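Local coordinates for proline dehydrogenase (Bradyrhizobium japonicum USDA 110, PDB 3HAZ), which probably oxidises proline to glutamate in two steps, pairing an FAD-dependent proline dehydrogenase with an NAD-dependent aldehyde dehydrogenase in one polypeptide, at residues 361-366 with 500-505; 314-319 with 346-351. All blocks are in the same frame, centred on the assembly; numbering follows the deposited sequence.

Interaction 1. Residues 361-366 with 500-505; sequences DGYPVF and PRIPLP. With FAD (flavin-adenine dinucleotide), chain C.
Two hydrogen bonds grip the hydroxyl of Tyr363. It donates its proton to the carbonyl oxygen of Pro503, with Tyr363 OH and Pro503 O only 2.5 Å apart, and it is also hydrogen-bonded to Gln356 NE2 of helix 348-357. This is a loop-to-loop contact on the proline dehydrogenase barrel: residues 361-366 belong to the beta-alpha-beta crossover from strand 338-343 to strand 390-395, whereas residues 500-505 come from the long connection between helices 487-491 and 524-536. The bond to Pro503 is well directed, the C=O...donor angle being 156° with the hydroxyl in the carbonyl plane; Pro503 O in turn lies at the ring edge of Tyr363, in its plane.

The first torsion of Tyr363 sets CG anti to its own carbonyl carbon (chi1 -58°) and sends the ring tip-first into the bend formed by residues 502-505. Two apolar groups approach that tip obliquely. Ile502 CG2, held anti to its backbone N, comes to 3.6 Å from Tyr363 OH, while the other branch of Ile502 faces Trp348. Pro505 CD sits 4.0 Å from Tyr363 CZ. Farther back on the ring, Leu504 CD2 lies alongside Tyr363 CE1 at 4.3 Å. The polar end of the tyrosine is thus satisfied within a largely aliphatic rim.

Beside the ring, the fully extended backbone of Gly362 runs past residues 504 and 505. Its CA lies 4.3 Å from Leu504 CD2; by CA positions too, Gly362 and Leu504 are the nearest pair, their CA atoms 5.7 Å apart. At the far end of the same loop the chain reaches the cofactor, where Phe366 O lies 3.1 Å from carbon C2A of the FAD adenine.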
loop_
_atom_site.group_PDB
_atom_site.type_symbol
_atom_site.label_atom_id
_atom_site.label_comp_id
_atom_site.label_asym_id
_atom_site.label_seq_id
_atom_site.Cartn_x
_atom_site.Cartn_y
_atom_site.Cartn_z
ATOM N N ASP A 361 -14.797 -1.749 -33.444
ATOM C CA ASP A 361 -13.348 -1.602 -33.304
ATOM C C ASP A 361 -12.939 -0.234 -32.748
ATOM O O ASP A 361 -11.754 0.065 -32.631
ATOM C CB ASP A 361 -12.614 -1.927 -34.613
ATOM C CG ASP A 361 -12.867 -0.906 -35.707
ATOM O OD1 ASP A 361 -13.396 0.186 -35.412
ATOM O OD2 ASP A 361 -12.527 -1.202 -36.874
ATOM N N GLY A 362 -13.925 0.584 -32.392
ATOM C CA GLY A 362 -13.659 1.895 -31.826
ATOM C C GLY A 362 -14.919 2.745 -31.767
ATOM O O GLY A 362 -16.005 2.264 -32.099
ATOM N N TYR A 363 -14.765 4.001 -31.345
ATOM C CA TYR A 363 -15.877 4.945 -31.221
ATOM C C TYR A 363 -15.895 5.953 -32.372
ATOM O O TYR A 363 -14.850 6.479 -32.752
ATOM C CB TYR A 363 -15.785 5.698 -29.890
ATOM C CG TYR A 363 -15.794 4.787 -28.685
ATOM C CD1 TYR A 363 -14.620 4.496 -27.988
ATOM C CD2 TYR A 363 -16.975 4.195 -28.255
ATOM C CE1 TYR A 363 -14.633 3.642 -26.879
ATOM C CE2 TYR A 363 -16.997 3.350 -27.156
ATOM C CZ TYR A 363 -15.833 3.076 -26.474
ATOM O OH TYR A 363 -15.889 2.237 -25.383
ATOM N N PRO A 364 -17.088 6.228 -32.928
ATOM C CA PRO A 364 -17.210 7.197 -34.027
ATOM C C PRO A 364 -17.115 8.638 -33.527
ATOM O O PRO A 364 -16.982 9.572 -34.324
ATOM C CB PRO A 364 -18.611 6.921 -34.585
ATOM C CG PRO A 364 -19.376 6.337 -33.435
ATOM C CD PRO A 364 -18.374 5.583 -32.596
ATOM N N VAL A 365 -17.196 8.808 -32.212
ATOM C CA VAL A 365 -17.107 10.125 -31.600
ATOM C C VAL A 365 -15.832 10.209 -30.786
ATOM O O VAL A 365 -15.294 9.184 -30.368
ATOM C CB VAL A 365 -18.287 10.395 -30.645
ATOM C CG1 VAL A 365 -19.579 10.641 -31.424
ATOM C CG2 VAL A 365 -18.448 9.238 -29.656
ATOM N N PHE A 366 -15.344 11.427 -30.566
ATOM C CA PHE A 366 -14.245 11.627 -29.632
ATOM C C PHE A 366 -14.729 11.266 -28.228
ATOM O O PHE A 366 -15.933 11.288 -27.956
ATOM C CB PHE A 366 -13.735 13.070 -29.698
ATOM C CG PHE A 366 -13.261 13.479 -31.077
ATOM C CD1 PHE A 366 -12.077 12.970 -31.600
ATOM C CD2 PHE A 366 -14.001 14.357 -31.846
ATOM C CE1 PHE A 366 -11.643 13.339 -32.867
ATOM C CE2 PHE A 366 -13.579 14.722 -33.115
ATOM C CZ PHE A 366 -12.397 14.214 -33.627
ATOM N N PRO A 500 -8.882 8.269 -20.976
ATOM C CA PRO A 500 -8.082 7.231 -20.316
ATOM C C PRO A 500 -8.937 6.244 -19.540
ATOM O O PRO A 500 -8.463 5.157 -19.223
ATOM C CB PRO A 500 -7.221 8.039 -19.338
ATOM C CG PRO A 500 -8.061 9.247 -19.046
ATOM C CD PRO A 500 -8.619 9.596 -20.388
ATOM N N ARG A 501 -10.177 6.612 -19.234
ATOM C CA ARG A 501 -11.041 5.733 -18.449
ATOM C C ARG A 501 -12.227 5.168 -19.231
ATOM O O ARG A 501 -13.189 4.684 -18.642
ATOM C CB ARG A 501 -11.501 6.432 -17.166
ATOM C CG ARG A 501 -10.364 6.680 -16.182
ATOM C CD ARG A 501 -10.840 7.371 -14.911
ATOM N NE ARG A 501 -11.099 8.795 -15.115
ATOM C CZ ARG A 501 -12.308 9.350 -15.098
ATOM N NH1 ARG A 501 -12.442 10.658 -15.296
ATOM N NH2 ARG A 501 -13.383 8.604 -14.879
ATOM N N ILE A 502 -12.150 5.226 -20.557
ATOM C CA ILE A 502 -13.157 4.594 -21.405
ATOM C C ILE A 502 -12.475 3.583 -22.311
ATOM O O ILE A 502 -11.796 3.951 -23.269
ATOM C CB ILE A 502 -13.939 5.618 -22.260
ATOM C CG1 ILE A 502 -14.674 6.621 -21.368
ATOM C CG2 ILE A 502 -14.948 4.910 -23.161
ATOM C CD1 ILE A 502 -15.432 7.691 -22.153
ATOM N N PRO A 503 -12.638 2.291 -22.001
ATOM C CA PRO A 503 -11.949 1.274 -22.798
ATOM C C PRO A 503 -12.611 1.119 -24.157
ATOM O O PRO A 503 -13.814 1.351 -24.275
ATOM C CB PRO A 503 -12.154 -0.000 -21.981
ATOM C CG PRO A 503 -13.428 0.228 -21.232
ATOM C CD PRO A 503 -13.533 1.710 -20.984
ATOM N N LEU A 504 -11.835 0.739 -25.165
ATOM C CA LEU A 504 -12.392 0.335 -26.449
ATOM C C LEU A 504 -13.291 -0.880 -26.236
ATOM O O LEU A 504 -13.087 -1.641 -25.296
ATOM C CB LEU A 504 -11.268 -0.034 -27.412
ATOM C CG LEU A 504 -10.274 1.073 -27.744
ATOM C CD1 LEU A 504 -9.110 0.498 -28.538
ATOM C CD2 LEU A 504 -10.975 2.182 -28.519
ATOM N N PRO A 505 -14.284 -1.076 -27.114
ATOM C CA PRO A 505 -15.193 -2.210 -26.914
ATOM C C PRO A 505 -14.470 -3.554 -26.779
ATOM O O PRO A 505 -14.920 -4.384 -25.998
ATOM C CB PRO A 505 -16.066 -2.187 -28.170
ATOM C CG PRO A 505 -16.060 -0.745 -28.593
ATOM C CD PRO A 505 -14.666 -0.253 -28.275
HETATM P PA FAD C . -20.579 22.498 -24.615
HETATM O O1A FAD C . -20.814 22.404 -23.000
HETATM O O2A FAD C . -19.425 23.323 -24.969
HETATM O O5B FAD C . -20.327 20.999 -25.190
HETATM C C5B FAD C . -21.256 20.006 -24.861
HETATM C C4B FAD C . -21.013 18.764 -25.729
HETATM O O4B FAD C . -19.581 18.309 -26.016
HETATM C C3B FAD C . -21.910 17.713 -25.991
HETATM O O3B FAD C . -23.253 18.029 -26.313
HETATM C C2B FAD C . -21.109 16.748 -26.828
HETATM O O2B FAD C . -21.354 16.748 -28.222
HETATM C C1B FAD C . -19.693 16.962 -26.426
HETATM N N9A FAD C . -19.155 16.141 -25.357
HETATM C C8A FAD C . -19.541 16.102 -24.020
HETATM N N7A FAD C . -18.719 15.215 -23.378
HETATM C C5A FAD C . -17.810 14.705 -24.333
HETATM C C6A FAD C . -16.686 13.711 -24.235
HETATM N N6A FAD C . -16.370 13.071 -22.963
HETATM N N1A FAD C . -15.970 13.410 -25.296
HETATM C C2A FAD C . -16.245 14.021 -26.536
HETATM N N3A FAD C . -17.327 14.975 -26.631
HETATM C C4A FAD C . -18.071 15.288 -25.522
HETATM N N1 FAD C . -26.842 17.928 -32.150
HETATM C C2 FAD C . -26.991 16.842 -32.979
HETATM O O2 FAD C . -26.344 15.664 -32.678
HETATM N N3 FAD C . -27.856 16.929 -34.122
HETATM C C4 FAD C . -28.528 18.087 -34.391
HETATM O O4 FAD C . -29.317 18.193 -35.543
HETATM C C4X FAD C . -28.369 19.227 -33.529
HETATM N N5 FAD C . -29.091 20.505 -33.816
HETATM C C5X FAD C . -28.927 21.615 -32.951
HETATM C C6 FAD C . -29.645 22.868 -33.230
HETATM C C7 FAD C . -29.476 23.976 -32.368
HETATM C C7M FAD C . -30.240 25.258 -32.654
HETATM C C8 FAD C . -28.577 23.881 -31.194
HETATM C C8M FAD C . -28.378 25.067 -30.236
HETATM C C9 FAD C . -27.893 22.681 -30.931
HETATM C C9A FAD C . -28.071 21.518 -31.819
HETATM N N10 FAD C . -27.362 20.264 -31.550
HETATM C C10 FAD C . -27.536 19.137 -32.437
HETATM C "C1'" FAD C . -26.317 20.153 -30.483
HETATM C "C2'" FAD C . -26.803 19.657 -29.097
HETATM O "O2'" FAD C . -28.221 19.746 -29.015
HETATM C "C3'" FAD C . -26.086 20.458 -27.998
HETATM O "O3'" FAD C . -26.678 21.746 -27.871
HETATM C "C4'" FAD C . -24.548 20.630 -28.271
HETATM O "O4'" FAD C . -23.839 19.500 -28.644
HETATM C "C5'" FAD C . -23.839 21.406 -27.130
HETATM O "O5'" FAD C . -22.648 22.049 -27.556
HETATM P P FAD C . -22.215 23.453 -26.785
HETATM O O1P FAD C . -20.872 24.103 -27.530
HETATM O O2P FAD C . -23.351 24.383 -26.781
HETATM O O3P FAD C . -21.977 23.066 -25.216
#

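Interaction 2. Residues 314-319 with 346-351. With FAD (flavin-adenine dinucleotide), chain C.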
loop_
_atom_site.group_PDB
_atom_site.type_symbol
_atom_site.label_atom_id
_atom_site.label_comp_id
_atom_site.label_asym_id
_atom_site.label_seq_id
_atom_site.Cartn_x
_atom_site.Cartn_y
_atom_site.Cartn_z
ATOM N N GLN A 314 -22.243 17.095 -37.106
ATOM C CA GLN A 314 -21.799 16.964 -35.721
ATOM C C GLN A 314 -20.273 16.862 -35.616
ATOM O O GLN A 314 -19.667 15.872 -36.037
ATOM C CB GLN A 314 -22.437 15.732 -35.077
ATOM C CG GLN A 314 -23.965 15.721 -35.081
ATOM C CD GLN A 314 -24.525 14.317 -35.282
ATOM O OE1 GLN A 314 -24.035 13.561 -36.121
ATOM N NE2 GLN A 314 -25.553 13.966 -34.512
ATOM N N ALA A 315 -19.663 17.884 -35.033
ATOM C CA ALA A 315 -18.217 17.938 -34.906
ATOM C C ALA A 315 -17.667 16.931 -33.897
ATOM O O ALA A 315 -16.471 16.673 -33.879
ATOM C CB ALA A 315 -17.761 19.354 -34.551
ATOM N N TYR A 316 -18.523 16.364 -33.051
ATOM C CA TYR A 316 -18.017 15.376 -32.101
ATOM C C TYR A 316 -17.697 14.048 -32.784
ATOM O O TYR A 316 -17.117 13.156 -32.178
ATOM C CB TYR A 316 -18.910 15.225 -30.855
ATOM C CG TYR A 316 -20.221 14.460 -30.995
ATOM C CD1 TYR A 316 -20.736 14.097 -32.240
ATOM C CD2 TYR A 316 -20.965 14.140 -29.858
ATOM C CE1 TYR A 316 -21.955 13.405 -32.339
ATOM C CE2 TYR A 316 -22.175 13.461 -29.944
ATOM C CZ TYR A 316 -22.669 13.097 -31.187
ATOM O OH TYR A 316 -23.873 12.422 -31.258
ATOM N N GLN A 317 -18.053 13.943 -34.063
ATOM C CA GLN A 317 -17.718 12.758 -34.854
ATOM C C GLN A 317 -16.392 12.946 -35.573
ATOM O O GLN A 317 -16.114 14.014 -36.120
ATOM C CB GLN A 317 -18.805 12.456 -35.884
ATOM C CG GLN A 317 -20.149 12.071 -35.299
ATOM C CD GLN A 317 -20.928 11.161 -36.230
ATOM O OE1 GLN A 317 -20.384 10.197 -36.770
ATOM N NE2 GLN A 317 -22.211 11.452 -36.411
ATOM N N LYS A 318 -15.577 11.899 -35.576
ATOM C CA LYS A 318 -14.307 11.936 -36.281
ATOM C C LYS A 318 -14.512 12.151 -37.783
ATOM O O LYS A 318 -13.646 12.706 -38.456
ATOM C CB LYS A 318 -13.516 10.653 -36.002
ATOM C CG LYS A 318 -13.387 10.341 -34.503
ATOM C CD LYS A 318 -12.737 8.979 -34.265
ATOM C CE LYS A 318 -12.568 8.699 -32.766
ATOM N NZ LYS A 318 -12.214 7.264 -32.490
ATOM N N ARG A 319 -15.671 11.742 -38.295
ATOM C CA ARG A 319 -15.978 11.894 -39.724
ATOM C C ARG A 319 -16.423 13.305 -40.116
ATOM O O ARG A 319 -16.660 13.576 -41.290
ATOM C CB ARG A 319 -17.055 10.892 -40.159
ATOM C CG ARG A 319 -16.596 9.435 -40.192
ATOM C CD ARG A 319 -17.763 8.499 -40.484
ATOM N NE ARG A 319 -18.763 8.540 -39.421
ATOM C CZ ARG A 319 -19.933 7.910 -39.463
ATOM N NH1 ARG A 319 -20.260 7.177 -40.521
ATOM N NH2 ARG A 319 -20.777 8.015 -38.443
ATOM N N ALA A 346 -25.554 15.671 -30.012
ATOM C CA ALA A 346 -26.520 15.441 -28.935
ATOM C C ALA A 346 -26.644 14.001 -28.427
ATOM O O ALA A 346 -27.444 13.740 -27.530
ATOM C CB ALA A 346 -27.894 15.952 -29.349
ATOM N N TYR A 347 -25.875 13.074 -28.992
ATOM C CA TYR A 347 -26.080 11.651 -28.709
ATOM C C TYR A 347 -24.830 10.947 -28.178
ATOM O O TYR A 347 -24.684 9.735 -28.351
ATOM C CB TYR A 347 -26.554 10.914 -29.979
ATOM C CG TYR A 347 -27.765 11.529 -30.661
ATOM C CD1 TYR A 347 -27.627 12.604 -31.536
ATOM C CD2 TYR A 347 -29.047 11.021 -30.442
ATOM C CE1 TYR A 347 -28.733 13.168 -32.168
ATOM C CE2 TYR A 347 -30.157 11.574 -31.068
ATOM C CZ TYR A 347 -29.991 12.644 -31.929
ATOM O OH TYR A 347 -31.086 13.197 -32.539
ATOM N N TRP A 348 -23.939 11.689 -27.527
ATOM C CA TRP A 348 -22.632 11.133 -27.150
ATOM C C TRP A 348 -22.740 9.851 -26.328
ATOM O O TRP A 348 -22.151 8.830 -26.681
ATOM C CB TRP A 348 -21.774 12.173 -26.421
ATOM C CG TRP A 348 -20.363 11.711 -26.134
ATOM C CD1 TRP A 348 -19.282 11.808 -26.963
ATOM C CD2 TRP A 348 -19.889 11.100 -24.927
ATOM N NE1 TRP A 348 -18.168 11.280 -26.355
ATOM C CE2 TRP A 348 -18.513 10.839 -25.103
ATOM C CE3 TRP A 348 -20.497 10.735 -23.719
ATOM C CZ2 TRP A 348 -17.730 10.236 -24.113
ATOM C CZ3 TRP A 348 -19.722 10.142 -22.736
ATOM C CH2 TRP A 348 -18.350 9.899 -22.938
ATOM N N ASP A 349 -23.495 9.900 -25.239
ATOM C CA ASP A 349 -23.633 8.731 -24.373
ATOM C C ASP A 349 -24.188 7.535 -25.138
ATOM O O ASP A 349 -23.793 6.396 -24.908
ATOM C CB ASP A 349 -24.508 9.061 -23.165
ATOM C CG ASP A 349 -23.775 9.907 -22.135
ATOM O OD1 ASP A 349 -22.930 9.357 -21.401
ATOM O OD2 ASP A 349 -24.043 11.119 -22.060
ATOM N N THR A 350 -25.090 7.803 -26.071
ATOM C CA THR A 350 -25.660 6.743 -26.887
ATOM C C THR A 350 -24.600 6.107 -27.776
ATOM O O THR A 350 -24.543 4.885 -27.902
ATOM C CB THR A 350 -26.848 7.260 -27.717
ATOM O OG1 THR A 350 -27.907 7.615 -26.823
ATOM C CG2 THR A 350 -27.345 6.196 -28.685
ATOM N N GLU A 351 -23.748 6.928 -28.384
ATOM C CA GLU A 351 -22.713 6.387 -29.257
ATOM C C GLU A 351 -21.732 5.505 -28.488
ATOM O O GLU A 351 -21.285 4.482 -28.995
ATOM C CB GLU A 351 -21.963 7.507 -29.986
ATOM C CG GLU A 351 -22.854 8.430 -30.812
ATOM C CD GLU A 351 -23.633 7.711 -31.900
ATOM O OE1 GLU A 351 -24.461 8.372 -32.565
ATOM O OE2 GLU A 351 -23.423 6.493 -32.095
HETATM P PA FAD C . -20.579 22.498 -24.615
HETATM O O1A FAD C . -20.814 22.404 -23.000
HETATM O O2A FAD C . -19.425 23.323 -24.969
HETATM O O5B FAD C . -20.327 20.999 -25.190
HETATM C C5B FAD C . -21.256 20.006 -24.861
HETATM C C4B FAD C . -21.013 18.764 -25.729
HETATM O O4B FAD C . -19.581 18.309 -26.016
HETATM C C3B FAD C . -21.910 17.713 -25.991
HETATM O O3B FAD C . -23.253 18.029 -26.313
HETATM C C2B FAD C . -21.109 16.748 -26.828
HETATM O O2B FAD C . -21.354 16.748 -28.222
HETATM C C1B FAD C . -19.693 16.962 -26.426
HETATM N N9A FAD C . -19.155 16.141 -25.357
HETATM C C8A FAD C . -19.541 16.102 -24.020
HETATM N N7A FAD C . -18.719 15.215 -23.378
HETATM C C5A FAD C . -17.810 14.705 -24.333
HETATM C C6A FAD C . -16.686 13.711 -24.235
HETATM N N6A FAD C . -16.370 13.071 -22.963
HETATM N N1A FAD C . -15.970 13.410 -25.296
HETATM C C2A FAD C . -16.245 14.021 -26.536
HETATM N N3A FAD C . -17.327 14.975 -26.631
HETATM C C4A FAD C . -18.071 15.288 -25.522
HETATM N N1 FAD C . -26.842 17.928 -32.150
HETATM C C2 FAD C . -26.991 16.842 -32.979
HETATM O O2 FAD C . -26.344 15.664 -32.678
HETATM N N3 FAD C . -27.856 16.929 -34.122
HETATM C C4 FAD C . -28.528 18.087 -34.391
HETATM O O4 FAD C . -29.317 18.193 -35.543
HETATM C C4X FAD C . -28.369 19.227 -33.529
HETATM N N5 FAD C . -29.091 20.505 -33.816
HETATM C C5X FAD C . -28.927 21.615 -32.951
HETATM C C6 FAD C . -29.645 22.868 -33.230
HETATM C C7 FAD C . -29.476 23.976 -32.368
HETATM C C7M FAD C . -30.240 25.258 -32.654
HETATM C C8 FAD C . -28.577 23.881 -31.194
HETATM C C8M FAD C . -28.378 25.067 -30.236
HETATM C C9 FAD C . -27.893 22.681 -30.931
HETATM C C9A FAD C . -28.071 21.518 -31.819
HETATM N N10 FAD C . -27.362 20.264 -31.550
HETATM C C10 FAD C . -27.536 19.137 -32.437
HETATM C "C1'" FAD C . -26.317 20.153 -30.483
HETATM C "C2'" FAD C . -26.803 19.657 -29.097
HETATM O "O2'" FAD C . -28.221 19.746 -29.015
HETATM C "C3'" FAD C . -26.086 20.458 -27.998
HETATM O "O3'" FAD C . -26.678 21.746 -27.871
HETATM C "C4'" FAD C . -24.548 20.630 -28.271
HETATM O "O4'" FAD C . -23.839 19.500 -28.644
HETATM C "C5'" FAD C . -23.839 21.406 -27.130
HETATM O "O5'" FAD C . -22.648 22.049 -27.556
HETATM P P FAD C . -22.215 23.453 -26.785
HETATM O O1P FAD C . -20.872 24.103 -27.530
HETATM O O2P FAD C . -23.351 24.383 -26.781
HETATM O O3P FAD C . -21.977 23.066 -25.216
HETATM O O HOH W 1 -24.380 11.046 -33.482
#
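The FAD site of the proline dehydrogenase barrel is built here from the loops that follow two adjacent parallel strands, 309-314 and 338-343, the second leading into helix 348-357. A type I turn from Gln314 to Gln317 presents Tyr316, whose CG occupies the crowded position between backbone N and carbonyl carbon (chi1 75°). The phenol thereby points at the helix start, and Tyr316 OH accepts the N-H of Tyr347, the N-cap residue, over 3.1 Å in a bent bond (138°). Acting as donor, Tyr316 OH also gives its proton to a water 2.7 Å away. That water passes a hydrogen to Glu351 OE1, which has a second donor in Ala284 N. Next to CZ on the ring, Tyr316 CE2 packs 3.8 Å from Trp348 CB.

An alanine at Tyr316 would remove the acceptor of the Tyr347 N-H and the donor to the water, and would probably loosen the helix start against the turn.

Both segments meet the cofactor. Gln314 NE2 donates almost straight to FAD O2 at 2.6 Å (173°), and Ala346 N reaches the same oxygen at 2.8 Å. The amide of Gln314 is braced from behind, its OE1 taking an N-H from Gln317 NE2 that arrives above the carbonyl plane. Farther along, FAD C6A of the adenine lies over one face of the Trp348 indole, offset toward the indole's rim. Two N-H donors converging on O2 would probably stabilise negative charge building up around N1 and O2 when the flavin is reduced.

In the fold
Along the chain the two contacts come in series: interaction 2 closes at Glu351 before interaction 1 opens at Asp361, and their centres lie 12 Å apart. Helix 348-357 joins them, starting in interaction 2 and leading into the loop 361-366 of interaction 1. They also touch directly. Trp348 NE1 lies 2.7 Å from Phe366 O and Lys318 NZ 2.8 Å from Tyr363 O, both probable hydrogen bonds, while backbone bonds pair Tyr316 with Phe366 and Lys318 with Pro364. Interaction 2 meets the flavin and adenine ends of FAD, interaction 1 the adenine alone, and the connection carrying residues 500-505 is tied to the cofactor wall both through loop 361-366 and by Ile502 against Trp348.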